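Local coordinates for uncharacterized protein (Mannheimia succiniciproducens, PDB 3KG4) that is an endoribonuclease of the Cas5 family that takes part in CRISPR immunity, processing precursor CRISPR RNA without needing a metal cofactor, at residues His204-Glu209 / Gly213-Pro218. Residues are numbered along the deposited sequence; the frame is centred on the assembly and turned at random.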
loop_
_atom_site.group_PDB
_atom_site.type_symbol
_atom_site.label_atom_id
_atom_site.label_comp_id
_atom_site.label_asym_id
_atom_site.label_seq_id
_atom_site.Cartn_x
_atom_site.Cartn_y
_atom_site.Cartn_z
ATOM N N HIS A 204 2.186 -2.833 -15.390
ATOM C CA HIS A 204 3.574 -2.441 -15.350
ATOM C C HIS A 204 4.178 -3.039 -14.080
ATOM O O HIS A 204 3.575 -2.926 -13.010
ATOM C CB HIS A 204 3.686 -0.941 -15.317
ATOM C CG HIS A 204 5.084 -0.461 -15.144
ATOM N ND1 HIS A 204 6.079 -0.744 -16.062
ATOM C CD2 HIS A 204 5.679 0.208 -14.130
ATOM C CE1 HIS A 204 7.218 -0.221 -15.630
ATOM N NE2 HIS A 204 6.996 0.372 -14.471
ATOM N N PHE A 205 5.337 -3.696 -14.229
ATOM C CA PHE A 205 5.985 -4.415 -13.143
ATOM C C PHE A 205 7.225 -3.650 -12.690
ATOM O O PHE A 205 7.732 -2.775 -13.423
ATOM C CB PHE A 205 6.372 -5.826 -13.596
ATOM C CG PHE A 205 5.189 -6.699 -13.863
ATOM C CD1 PHE A 205 4.705 -7.551 -12.906
ATOM C CD2 PHE A 205 4.543 -6.630 -15.098
ATOM C CE1 PHE A 205 3.593 -8.329 -13.163
ATOM C CE2 PHE A 205 3.430 -7.401 -15.353
ATOM C CZ PHE A 205 2.964 -8.251 -14.408
ATOM N N PHE A 206 7.672 -3.948 -11.482
ATOM C CA PHE A 206 8.934 -3.379 -10.992
ATOM C C PHE A 206 9.668 -4.463 -10.194
ATOM O O PHE A 206 9.066 -5.430 -9.708
ATOM C CB PHE A 206 8.746 -2.103 -10.143
ATOM C CG PHE A 206 8.276 -2.336 -8.739
ATOM C CD1 PHE A 206 9.079 -1.980 -7.654
ATOM C CD2 PHE A 206 7.013 -2.900 -8.462
ATOM C CE1 PHE A 206 8.661 -2.188 -6.353
ATOM C CE2 PHE A 206 6.588 -3.079 -7.173
ATOM C CZ PHE A 206 7.391 -2.731 -6.108
ATOM N N ARG A 207 10.963 -4.238 -10.021
ATOM C CA ARG A 207 11.784 -5.151 -9.238
ATOM C C ARG A 207 11.702 -4.736 -7.800
ATOM O O ARG A 207 12.251 -3.695 -7.379
ATOM C CB ARG A 207 13.235 -5.199 -9.748
ATOM C CG ARG A 207 14.064 -6.294 -9.094
ATOM C CD ARG A 207 13.425 -7.662 -9.145
ATOM N NE ARG A 207 14.408 -8.701 -8.829
ATOM C CZ ARG A 207 15.263 -9.222 -9.708
ATOM N NH1 ARG A 207 16.138 -10.152 -9.292
ATOM N NH2 ARG A 207 15.251 -8.813 -10.985
ATOM N N ALA A 208 11.006 -5.556 -7.016
ATOM C CA ALA A 208 10.750 -5.244 -5.634
ATOM C C ALA A 208 11.876 -5.783 -4.766
ATOM O O ALA A 208 12.111 -6.974 -4.764
ATOM C CB ALA A 208 9.440 -5.868 -5.193
ATOM N N GLU A 209 12.530 -4.902 -4.006
ATOM C CA GLU A 209 13.610 -5.343 -3.114
ATOM C C GLU A 209 13.412 -4.753 -1.736
ATOM O O GLU A 209 13.257 -3.536 -1.583
ATOM C CB GLU A 209 14.965 -4.957 -3.645
ATOM C CG GLU A 209 16.043 -5.323 -2.605
ATOM C CD GLU A 209 17.457 -5.172 -3.104
ATOM O OE1 GLU A 209 17.654 -4.584 -4.195
ATOM O OE2 GLU A 209 18.367 -5.647 -2.371
ATOM N N GLY A 213 14.105 -3.730 5.688
ATOM C CA GLY A 213 12.688 -3.707 5.960
ATOM C C GLY A 213 11.875 -2.787 5.083
ATOM O O GLY A 213 10.670 -2.643 5.320
ATOM N N VAL A 214 12.501 -2.142 4.102
ATOM C CA VAL A 214 11.834 -1.146 3.273
ATOM C C VAL A 214 11.981 -1.429 1.774
ATOM O O VAL A 214 13.069 -1.786 1.286
ATOM C CB VAL A 214 12.367 0.311 3.521
ATOM C CG1 VAL A 214 11.566 1.362 2.709
ATOM C CG2 VAL A 214 12.353 0.664 4.979
ATOM N N ILE A 215 10.874 -1.248 1.058
ATOM C CA ILE A 215 10.828 -1.345 -0.377
ATOM C C ILE A 215 10.683 0.039 -0.943
ATOM O O ILE A 215 9.667 0.735 -0.698
ATOM C CB ILE A 215 9.649 -2.193 -0.868
ATOM C CG1 ILE A 215 9.680 -3.547 -0.215
ATOM C CG2 ILE A 215 9.667 -2.314 -2.441
ATOM C CD1 ILE A 215 8.377 -4.368 -0.341
ATOM N N ASP A 216 11.701 0.466 -1.701
ATOM C CA ASP A 216 11.593 1.715 -2.410
ATOM C C ASP A 216 10.894 1.469 -3.750
ATOM O O ASP A 216 11.207 0.525 -4.492
ATOM C CB ASP A 216 12.953 2.472 -2.489
ATOM C CG ASP A 216 13.285 3.268 -1.131
ATOM O OD1 ASP A 216 13.336 4.522 -1.099
ATOM O OD2 ASP A 216 13.456 2.633 -0.063
ATOM N N VAL A 217 9.867 2.275 -4.020
ATOM C CA VAL A 217 9.050 2.095 -5.196
ATOM C C VAL A 217 9.451 3.133 -6.234
ATOM O O VAL A 217 9.360 4.357 -5.978
ATOM C CB VAL A 217 7.533 2.249 -4.847
ATOM C CG1 VAL A 217 6.685 2.099 -6.118
ATOM C CG2 VAL A 217 7.149 1.234 -3.801
ATOM N N PRO A 218 9.921 2.670 -7.407
ATOM C CA PRO A 218 10.407 3.635 -8.367
ATOM C C PRO A 218 9.236 4.362 -9.037
ATOM O O PRO A 218 8.096 3.832 -9.012
ATOM C CB PRO A 218 11.165 2.768 -9.368
ATOM C CG PRO A 218 10.408 1.484 -9.389
ATOM C CD PRO A 218 10.017 1.281 -7.925
HETATM O O HOH W 1 12.227 -2.113 -4.721
HETATM O O HOH W 2 14.126 -1.118 -2.226
#
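Glu209 O is approached by two groups of the 213-218 segment, one through a water and one directly. The water donates a hydrogen bond to Glu209 O at 2.6 Å and accepts one from the N-H of Asp216, so a solvent molecule stands between the two backbones. Ile215 CA comes to the same carbonyl oxygen at 3.5 Å in a fairly straight CA-H...O contact, with 158° at the hydrogen. A second water serves the other two backbone atoms of the Glu209-Asp216 pair, accepting from Glu209 N at 2.9 Å and donating to Asp216 O at 2.8 Å; it also donates to Arg207 O. The two waters stand where Glu209 and Asp216 would otherwise bond directly as a hydrogen-bonded antiparallel pair, and the strands, antiparallel at 158°, are splayed over this length. The hairpin of strands 203-211 and 214-216 belongs to the large antiparallel sheet of this RAMP-type Cas5 protein; strand 186-195 pairs with the first arm through backbone bonds of Phe206 and Ala208, while strand 51-60 lies beside the second arm in the sheet, antiparallel to it. Further from the turn, the Phe206 ring makes the apolar part of the contact; its CG lies between the backbone N and the carbonyl carbon (chi1 77°), a rotation that turns the ring toward the opposite strand. Its CE1 edge meets Ile215 CG2 close to the ring plane at 4.0 Å, and this methyl, set anti to its own backbone N, also lies near Glu209 O. Pro218 CD approaches the other atom of this ring side, Phe206 CD1, obliquely at 3.4 Å, while Pro218 CG rests against Phe206 CB. Pro35 and His193 also contact the phenylalanine, which is buried, whereas the proline remains exposed and its carbonyl oxygen is hydrogen-bonded to His193 NE2.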